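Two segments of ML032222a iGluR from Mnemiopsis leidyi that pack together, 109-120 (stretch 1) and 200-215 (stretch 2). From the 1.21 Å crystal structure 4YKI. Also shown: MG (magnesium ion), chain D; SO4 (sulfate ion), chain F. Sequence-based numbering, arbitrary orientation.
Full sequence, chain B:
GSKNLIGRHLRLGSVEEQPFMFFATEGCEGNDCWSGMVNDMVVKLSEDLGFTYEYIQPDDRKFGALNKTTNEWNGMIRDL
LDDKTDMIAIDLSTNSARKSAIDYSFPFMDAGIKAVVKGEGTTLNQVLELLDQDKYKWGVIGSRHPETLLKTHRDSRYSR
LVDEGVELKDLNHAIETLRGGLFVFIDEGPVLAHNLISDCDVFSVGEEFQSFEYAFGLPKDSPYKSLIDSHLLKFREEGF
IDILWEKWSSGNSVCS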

ATOM      1  N   MET B 109      -3.478   2.411   3.583  1.00 14.01           N
ATOM      2  CA  MET B 109      -3.500   3.759   2.992  1.00 13.91           C
ATOM      3  C   MET B 109      -2.111   4.260   2.609  1.00 13.47           C
ATOM      4  O   MET B 109      -1.238   4.421   3.448  1.00 14.16           O
ATOM      5  N   ASP B 110      -1.910   4.580   1.339  1.00 12.99           N
ATOM      6  CA  ASP B 110      -0.691   5.244   0.895  1.00 13.45           C
ATOM      7  C   ASP B 110      -0.653   6.637   1.495  1.00 14.41           C
ATOM      8  O   ASP B 110      -1.662   7.314   1.571  1.00 15.54           O
ATOM      9  N   ALA B 111       0.539   7.068   1.866  1.00 13.48           N
ATOM     10  CA  ALA B 111       0.734   8.405   2.395  1.00 13.36           C
ATOM     11  C   ALA B 111       2.124   8.902   2.020  1.00 13.85           C
ATOM     12  O   ALA B 111       3.029   8.120   1.684  1.00 14.73           O
ATOM     13  N   GLY B 112       2.264  10.217   2.059  1.00 13.99           N
ATOM     14  CA  GLY B 112       3.526  10.874   1.831  1.00 13.22           C
ATOM     15  C   GLY B 112       3.762  11.928   2.889  1.00 12.30           C
ATOM     16  O   GLY B 112       2.863  12.280   3.657  1.00 13.19           O
ATOM     17  N   ILE B 113       5.000  12.413   2.937  1.00 12.19           N
ATOM     18  CA  ILE B 113       5.337  13.580   3.739  1.00 12.60           C
ATOM     19  C   ILE B 113       4.887  14.836   3.013  1.00 13.03           C
ATOM     20  O   ILE B 113       5.082  14.973   1.799  1.00 14.05           O
ATOM     21  N   LYS B 114       4.235  15.725   3.763  1.00 12.57           N
ATOM     22  CA  LYS B 114       3.725  16.980   3.236  1.00 13.51           C
ATOM     23  C   LYS B 114       4.143  18.134   4.150  1.00 12.93           C
ATOM     24  O   LYS B 114       4.011  18.052   5.368  1.00 13.44           O
ATOM     25  N   ALA B 115       4.629  19.209   3.544  1.00 12.30           N
ATOM     26  CA  ALA B 115       4.957  20.431   4.261  1.00 12.50           C
ATOM     27  C   ALA B 115       3.952  21.505   3.927  1.00 12.25           C
ATOM     28  O   ALA B 115       3.577  21.687   2.771  1.00 14.00           O
ATOM     29  N   VAL B 116       3.527  22.217   4.958  1.00 11.97           N
ATOM     30  CA  VAL B 116       2.581  23.316   4.811  1.00 12.47           C
ATOM     31  C   VAL B 116       3.109  24.543   5.535  1.00 13.33           C
ATOM     32  O   VAL B 116       3.921  24.438   6.436  1.00 12.87           O
ATOM     33  N   VAL B 117       2.608  25.696   5.125  1.00 13.48           N
ATOM     34  CA  VAL B 117       3.132  26.982   5.553  1.00 14.19           C
ATOM     35  C   VAL B 117       2.001  27.991   5.769  1.00 13.53           C
ATOM     36  O   VAL B 117       1.029  28.040   5.006  1.00 13.71           O
ATOM     37  N   LYS B 118       2.159  28.811   6.804  1.00 13.32           N
ATOM     38  CA  LYS B 118       1.346  30.010   6.972  1.00 13.91           C
ATOM     39  C   LYS B 118       2.250  31.229   6.937  1.00 15.08           C
ATOM     40  O   LYS B 118       3.266  31.278   7.622  1.00 14.88           O
ATOM     41  N   GLY B 119       1.913  32.188   6.090  1.00 14.36           N
ATOM     42  CA  GLY B 119       2.678  33.416   5.987  1.00 14.57           C
ATOM     43  C   GLY B 119       2.325  34.199   4.743  1.00 14.06           C
ATOM     44  O   GLY B 119       2.163  33.641   3.657  1.00 14.87           O
ATOM     45  N   GLU B 120       2.234  35.514   4.918  1.00 14.04           N
ATOM     46  CA  GLU B 120       2.143  36.428   3.798  1.00 13.86           C
ATOM     47  C   GLU B 120       3.555  36.747   3.283  1.00 13.80           C
ATOM     48  O   GLU B 120       4.559  36.493   3.972  1.00 14.12           O
ATOM     49  N   CYS B 200      -7.704  28.496   5.621  1.00 19.97           N
ATOM     50  CA  CYS B 200      -7.608  29.047   4.283  1.00 20.33           C
ATOM     51  C   CYS B 200      -6.329  29.848   4.070  1.00 18.30           C
ATOM     52  O   CYS B 200      -6.004  30.193   2.937  1.00 21.65           O
ATOM     53  N   ASP B 201      -5.624  30.148   5.147  1.00 18.26           N
ATOM     54  CA  ASP B 201      -4.368  30.887   5.091  1.00 17.96           C
ATOM     55  C   ASP B 201      -3.165  29.945   5.271  1.00 17.58           C
ATOM     56  O   ASP B 201      -2.060  30.396   5.559  1.00 17.54           O
ATOM     57  N   VAL B 202      -3.388  28.641   5.109  1.00 15.90           N
ATOM     58  CA  VAL B 202      -2.299  27.659   5.110  1.00 14.12           C
ATOM     59  C   VAL B 202      -2.185  27.080   3.708  1.00 14.86           C
ATOM     60  O   VAL B 202      -3.185  26.662   3.112  1.00 16.34           O
ATOM     61  N   PHE B 203      -0.957  27.027   3.190  1.00 14.06           N
ATOM     62  CA  PHE B 203      -0.651  26.619   1.826  1.00 14.27           C
ATOM     63  C   PHE B 203       0.429  25.538   1.791  1.00 14.83           C
ATOM     64  O   PHE B 203       1.123  25.313   2.771  1.00 15.37           O
ATOM     65  N   SER B 204       0.571  24.885   0.655  1.00 16.10           N
ATOM     66  CA  SER B 204       1.595  23.870   0.469  1.00 15.10           C
ATOM     67  C   SER B 204       2.996  24.444   0.298  1.00 15.68           C
ATOM     68  O   SER B 204       3.178  25.551  -0.234  1.00 18.03           O
ATOM     69  N   VAL B 205       3.999  23.692   0.739  1.00 15.15           N
ATOM     70  CA  VAL B 205       5.378  23.940   0.358  1.00 15.31           C
ATOM     71  C   VAL B 205       5.829  22.794  -0.523  1.00 16.39           C
ATOM     72  O   VAL B 205       6.261  21.729  -0.036  1.00 16.56           O
ATOM     73  N   GLY B 206       5.718  22.998  -1.827  1.00 19.90           N
ATOM     74  CA  GLY B 206       6.085  21.975  -2.790  1.00 20.97           C
ATOM     75  C   GLY B 206       5.117  20.808  -2.764  1.00 19.41           C
ATOM     76  O   GLY B 206       4.053  20.840  -2.148  1.00 26.26           O
ATOM     77  N   GLU B 207       5.530  19.747  -3.437  1.00 20.44           N
ATOM     78  CA  GLU B 207       4.742  18.538  -3.543  1.00 20.35           C
ATOM     79  C   GLU B 207       5.066  17.612  -2.384  1.00 17.47           C
ATOM     80  O   GLU B 207       6.067  17.765  -1.708  1.00 18.00           O
ATOM     81  N   GLU B 208       4.232  16.609  -2.209  1.00 17.06           N
ATOM     82  CA  GLU B 208       4.527  15.572  -1.230  1.00 16.91           C
ATOM     83  C   GLU B 208       5.774  14.817  -1.655  1.00 17.34           C
ATOM     84  O   GLU B 208       6.091  14.760  -2.858  1.00 18.29           O
ATOM     85  N   PHE B 209       6.506  14.280  -0.688  1.00 15.85           N
ATOM     86  CA  PHE B 209       7.694  13.475  -0.935  1.00 16.41           C
ATOM     87  C   PHE B 209       7.757  12.319   0.051  1.00 14.77           C
ATOM     88  O   PHE B 209       7.134  12.386   1.104  1.00 14.93           O
ATOM     89  N   GLN B 210       8.508  11.285  -0.311  1.00 15.99           N
ATOM     90  CA  GLN B 210       8.547  10.002   0.391  1.00 15.49           C
ATOM     91  C   GLN B 210       7.245   9.230   0.154  1.00 15.44           C
ATOM     92  O   GLN B 210       6.161   9.807   0.012  1.00 21.58           O
ATOM     93  N   SER B 211       7.378   7.921   0.095  1.00 14.84           N
ATOM     94  CA  SER B 211       6.265   7.020  -0.095  1.00 16.03           C
ATOM     95  C   SER B 211       6.232   6.020   1.022  1.00 14.60           C
ATOM     96  O   SER B 211       7.218   5.314   1.235  1.00 15.80           O
ATOM     97  N   PHE B 212       5.091   5.913   1.703  1.00 13.54           N
ATOM     98  CA  PHE B 212       4.925   4.954   2.787  1.00 12.35           C
ATOM     99  C   PHE B 212       3.439   4.603   2.936  1.00 11.67           C
ATOM    100  O   PHE B 212       2.610   5.054   2.153  1.00 12.27           O
ATOM    101  N   GLU B 213       3.143   3.762   3.914  1.00 11.63           N
ATOM    102  CA  GLU B 213       1.798   3.270   4.177  1.00 11.32           C
ATOM    103  C   GLU B 213       1.411   3.573   5.604  1.00 10.66           C
ATOM    104  O   GLU B 213       2.266   3.692   6.489  1.00 11.58           O
ATOM    105  N   TYR B 214       0.105   3.623   5.843  1.00 10.99           N
ATOM    106  CA  TYR B 214      -0.456   3.384   7.150  1.00 10.07           C
ATOM    107  C   TYR B 214      -0.854   1.913   7.276  1.00 10.47           C
ATOM    108  O   TYR B 214      -1.442   1.324   6.365  1.00 10.95           O
ATOM    109  N   ALA B 215      -0.502   1.321   8.409  1.00 10.39           N
ATOM    110  CA  ALA B 215      -0.819  -0.046   8.713  1.00 10.37           C
ATOM    111  C   ALA B 215      -1.001  -0.137  10.223  1.00 10.66           C
ATOM    112  O   ALA B 215      -0.884   0.870  10.933  1.00 11.11           O
TER

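Residues 109-118 form a strand that runs antiparallel to two shorter pieces of stretch 2. The backbone pairing comes in two ladders with a loop between them, and the first has a bulge between Ala 111 and Ile 113. Together the stretches bury 1227 Å².

The side chains of Met 109, Ala 111, Ile 113, Phe 209, Phe 212 and Tyr 214 share one face of the first ladder. Met 109 is extended, with chi1 and chi2 both t and chi3 m. This lays its sulfur at the edge of the Tyr 214 ring, with SD 3.8 Å from CD2 of Tyr 214. Tyr 214 has chi1 m, and one face of its ring receives Ala 111, whose CB lies 4.1 Å from CZ of Tyr 214. CB of Ala 111 is also 3.5 Å from CE2 of Phe 212, so Ala 111 touches both rings.

Phe 212 is p at chi1. Its ring lies back over stretch 1, with the carbonyl oxygen of Ala 111 over one face. Phe 209 is also p, and its ring end comes nearer stretch 1 than its CA-to-CB bond suggests. Ile 113 is m at both chi1 and chi2 and reaches both rings. Its CG2 lies over the face of Phe 209, 3.6 Å from CZ of that ring, while its CD1 lies 3.7 Å from CE1 of Phe 212.

Asp 110 and Glu 213 point to the other face. Asp 110 is m at chi1; Glu 213 is m at chi1 and chi2, a bend that brings its carboxylate nearer stretch 1. OD1 of Asp 110 and OE2 of Glu 213 are 2.8 Å apart because both bind the magnesium ion, each 2.1 Å from MG. Waters 6 and 7 and two atoms from elsewhere in the structure complete the six ligands. Water 6 also donates to OE1 of Glu 213.

Gly 112 has no side chain. Water 1 accepts from its N and donates to OE1 of Glu 208. Lys 114 is t through chi3, then turns to p at chi4. Its NZ donates to OG of Ser 204 at 3.0 Å. Water 3 links the same NZ to OE2 of Glu 208, and water 2 links it to the carbonyl oxygen of Gly 206. Ser 204 is m; its OG and N also donate to the sulfate, which probably came from the crystallisation liquor.

Apolar contacts continue along the strand. Ala 115 and Val 205 point toward each other, CB to CB 3.9 Å. Val 205 is t, and its CG2 is 3.6 Å from CB of Val 117, which is p. Val 116 is m and points sideways; its CB lies 3.7 Å from CG1 of Val 202, which is t. Lys 118 is t at all four angles. This full extension carries its NZ to OD2 of Asp 201, a 3.1 Å salt bridge, met by a p rotamer at Asp 201.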

ATOM      1  CB  MET B 109      -4.137   4.756   3.967  1.00 14.89           C
ATOM      2  CG  MET B 109      -4.338   6.130   3.379  1.00 14.63           C
ATOM      3  SD  MET B 109      -5.170   7.279   4.497  1.00 16.88           S
ATOM      4  CE  MET B 109      -6.728   6.494   4.696  1.00 17.77           C
ATOM      5  CB  ASP B 110      -0.665   5.397  -0.657  1.00 14.71           C
ATOM      6  CG  ASP B 110      -0.072   4.201  -1.414  1.00 15.57           C
ATOM      7  OD1 ASP B 110       0.078   3.098  -0.843  1.00 14.25           O
ATOM      8  OD2 ASP B 110       0.194   4.393  -2.629  1.00 17.31           O
ATOM      9  CB  ALA B 111       0.546   8.420   3.917  1.00 14.06           C
ATOM     10  CB  ILE B 113       6.854  13.631   4.052  1.00 13.28           C
ATOM     11  CG1 ILE B 113       7.307  12.373   4.809  1.00 14.02           C
ATOM     12  CG2 ILE B 113       7.211  14.881   4.841  1.00 13.45           C
ATOM     13  CD1 ILE B 113       6.567  12.140   6.121  1.00 13.94           C
ATOM     14  CB  LYS B 114       2.199  16.938   3.130  1.00 15.36           C
ATOM     15  CG  LYS B 114       1.637  18.208   2.520  1.00 18.12           C
ATOM     16  CD  LYS B 114       0.155  18.172   2.341  1.00 24.29           C
ATOM     17  CE  LYS B 114      -0.351  19.414   1.615  1.00 27.36           C
ATOM     18  NZ  LYS B 114       0.236  19.589   0.250  1.00 29.44           N
ATOM     19  CB  ALA B 115       6.359  20.910   3.923  1.00 13.72           C
ATOM     20  CB  VAL B 116       1.156  22.953   5.331  1.00 13.30           C
ATOM     21  CG1 VAL B 116       0.571  21.807   4.522  1.00 14.90           C
ATOM     22  CG2 VAL B 116       1.176  22.622   6.810  1.00 14.59           C
ATOM     23  CB  VAL B 117       4.177  27.539   4.522  1.00 14.69           C
ATOM     24  CG1 VAL B 117       3.559  27.788   3.166  1.00 16.70           C
ATOM     25  CG2 VAL B 117       4.869  28.791   5.055  1.00 16.29           C
ATOM     26  CB  LYS B 118       0.564  29.955   8.289  1.00 16.00           C
ATOM     27  CG  LYS B 118      -0.227  31.207   8.576  1.00 16.93           C
ATOM     28  CD  LYS B 118      -1.182  31.048   9.742  1.00 17.90           C
ATOM     29  CE  LYS B 118      -1.756  32.398  10.123  1.00 20.83           C
ATOM     30  NZ  LYS B 118      -2.856  32.239  11.095  1.00 22.46           N
ATOM     31  CB  GLU B 120       1.405  37.712   4.203  1.00 15.11           C
ATOM     32  CG  GLU B 120      -0.054  37.438   4.628  1.00 16.85           C
ATOM     33  CD  GLU B 120      -0.794  38.647   5.198  1.00 18.09           C
ATOM     34  OE1 GLU B 120      -0.213  39.739   5.242  1.00 19.36           O
ATOM     35  OE2 GLU B 120      -1.980  38.500   5.568  1.00 19.48           O
ATOM     36  CB  CYS B 200      -8.832  29.920   3.982  1.00 20.45           C
ATOM     37  SG  CYS B 200     -10.429  29.100   4.228  1.00 28.74           S
ATOM     38  CB  ASP B 201      -4.363  32.003   6.153  1.00 18.96           C
ATOM     39  CG  ASP B 201      -4.616  31.485   7.568  1.00 22.02           C
ATOM     40  OD1 ASP B 201      -4.865  30.270   7.729  1.00 21.89           O
ATOM     41  OD2 ASP B 201      -4.583  32.297   8.530  1.00 25.78           O
ATOM     42  CB  VAL B 202      -2.568  26.557   6.153  1.00 13.99           C
ATOM     43  CG1 VAL B 202      -1.593  25.408   6.002  1.00 14.95           C
ATOM     44  CG2 VAL B 202      -2.476  27.128   7.562  1.00 16.86           C
ATOM     45  CB  PHE B 203      -0.186  27.850   1.015  1.00 16.17           C
ATOM     46  CG  PHE B 203      -1.208  28.955   0.964  1.00 17.29           C
ATOM     47  CD1 PHE B 203      -2.173  28.950  -0.015  1.00 19.02           C
ATOM     48  CD2 PHE B 203      -1.229  29.964   1.915  1.00 17.99           C
ATOM     49  CE1 PHE B 203      -3.152  29.958  -0.066  1.00 20.13           C
ATOM     50  CE2 PHE B 203      -2.203  30.980   1.852  1.00 19.89           C
ATOM     51  CZ  PHE B 203      -3.153  30.948   0.879  1.00 19.07           C
ATOM     52  CB  SER B 204       1.275  23.054  -0.773  1.00 20.68           C
ATOM     53  OG  SER B 204       0.029  22.440  -0.639  1.00 22.63           O
ATOM     54  CB  VAL B 205       6.313  24.043   1.559  1.00 16.54           C
ATOM     55  CG1 VAL B 205       7.760  24.268   1.108  1.00 17.35           C
ATOM     56  CG2 VAL B 205       5.857  25.161   2.485  1.00 17.31           C
ATOM     57  CB  GLU B 207       5.049  17.822  -4.861  1.00 21.08           C
ATOM     58  CG  GLU B 207       4.787  18.645  -6.128  1.00 25.10           C
ATOM     59  CD  GLU B 207       3.322  18.957  -6.315  1.00 37.63           C
ATOM     60  OE1 GLU B 207       2.497  18.031  -6.170  1.00 51.17           O
ATOM     61  OE2 GLU B 207       2.992  20.130  -6.597  1.00 54.52           O
ATOM     62  CB  GLU B 208       3.332  14.648  -1.075  1.00 19.63           C
ATOM     63  CG  GLU B 208       2.150  15.384  -0.510  1.00 19.69           C
ATOM     64  CD  GLU B 208       1.001  14.504  -0.107  1.00 27.77           C
ATOM     65  OE1 GLU B 208       1.155  13.261  -0.108  1.00 25.44           O
ATOM     66  OE2 GLU B 208      -0.068  15.070   0.227  1.00 30.29           O
ATOM     67  CB  PHE B 209       8.974  14.322  -0.894  1.00 17.76           C
ATOM     68  CG  PHE B 209       9.197  15.068   0.402  1.00 16.56           C
ATOM     69  CD1 PHE B 209       8.495  16.229   0.690  1.00 19.84           C
ATOM     70  CD2 PHE B 209      10.155  14.630   1.303  1.00 20.20           C
ATOM     71  CE1 PHE B 209       8.715  16.910   1.865  1.00 18.76           C
ATOM     72  CE2 PHE B 209      10.377  15.328   2.486  1.00 19.94           C
ATOM     73  CZ  PHE B 209       9.667  16.462   2.747  1.00 18.71           C
ATOM     74  CB  GLN B 210       8.789  10.116   1.907  1.00 18.62           C
ATOM     75  CG  GLN B 210      10.126  10.671   2.345  1.00 18.72           C
ATOM     76  CD  GLN B 210      11.287   9.702   2.134  1.00 22.95           C
ATOM     77  OE1 GLN B 210      11.149   8.465   2.188  1.00 23.82           O
ATOM     78  NE2 GLN B 210      12.446  10.268   1.872  1.00 25.59           N
ATOM     79  CB  SER B 211       6.479   6.289  -1.411  1.00 17.40           C
ATOM     80  OG  SER B 211       5.536   5.265  -1.601  1.00 17.72           O
ATOM     81  CB  PHE B 212       5.569   5.473   4.089  1.00 11.49           C
ATOM     82  CG  PHE B 212       4.993   6.765   4.585  1.00 12.40           C
ATOM     83  CD1 PHE B 212       5.487   7.963   4.145  1.00 12.85           C
ATOM     84  CD2 PHE B 212       3.950   6.773   5.500  1.00 11.83           C
ATOM     85  CE1 PHE B 212       4.958   9.150   4.581  1.00 14.33           C
ATOM     86  CE2 PHE B 212       3.403   7.960   5.933  1.00 13.25           C
ATOM     87  CZ  PHE B 212       3.918   9.155   5.467  1.00 13.59           C
ATOM     88  CB  GLU B 213       1.780   1.749   4.087  1.00 11.71           C
ATOM     89  CG  GLU B 213       2.018   1.190   2.733  1.00 13.01           C
ATOM     90  CD  GLU B 213       0.810   1.276   1.826  1.00 13.21           C
ATOM     91  OE1 GLU B 213      -0.291   1.695   2.272  1.00 13.87           O
ATOM     92  OE2 GLU B 213       0.950   0.867   0.645  1.00 13.43           O
ATOM     93  CB  TYR B 214      -1.697   4.258   7.398  1.00 11.02           C
ATOM     94  CG  TYR B 214      -1.430   5.734   7.496  1.00 10.98           C
ATOM     95  CD1 TYR B 214      -0.271   6.218   8.092  1.00 11.15           C
ATOM     96  CD2 TYR B 214      -2.345   6.645   7.014  1.00 11.22           C
ATOM     97  CE1 TYR B 214      -0.046   7.602   8.203  1.00 11.43           C
ATOM     98  CE2 TYR B 214      -2.144   7.999   7.141  1.00 11.23           C
ATOM     99  CZ  TYR B 214      -0.999   8.480   7.720  1.00 11.54           C
ATOM    100  OH  TYR B 214      -0.847   9.839   7.799  1.00 11.82           O
ATOM    101  CB  ALA B 215       0.295  -0.963   8.238  1.00 10.75           C
TER
HETATM  102 MG    MG D 302      -0.310   1.067  -0.973  0.68 10.09          MG
HETATM  103  S   SO4 F 302      -1.600  25.011  -2.701  0.54 23.55           S
HETATM  104  O1  SO4 F 302      -0.574  25.736  -3.448  0.54 22.46           O
HETATM  105  O2  SO4 F 302      -2.934  25.359  -3.187  0.54 33.20           O
HETATM  106  O3  SO4 F 302      -1.402  23.571  -2.884  0.54 22.66           O
HETATM  107  O4  SO4 F 302      -1.500  25.378  -1.301  0.54 19.87           O
HETATM  108  O   HOH W   1      -0.282  11.708   1.519  1.00 17.04           O
HETATM  109  O   HOH W   2       2.565  19.371  -0.861  1.00 30.92           O
HETATM  110  O   HOH W   3      -0.593  17.363  -1.491  1.00 35.31           O
HETATM  111  O   HOH W   4       5.318  19.206   0.731  1.00 17.99           O
HETATM  112  O   HOH W   5      -0.861  32.819   5.220  1.00 18.29           O
HETATM  113  O   HOH W   6      -1.964   1.277   0.318  1.00 13.61           O
HETATM  114  O   HOH W   7       1.401   0.669  -2.140  1.00 13.77           O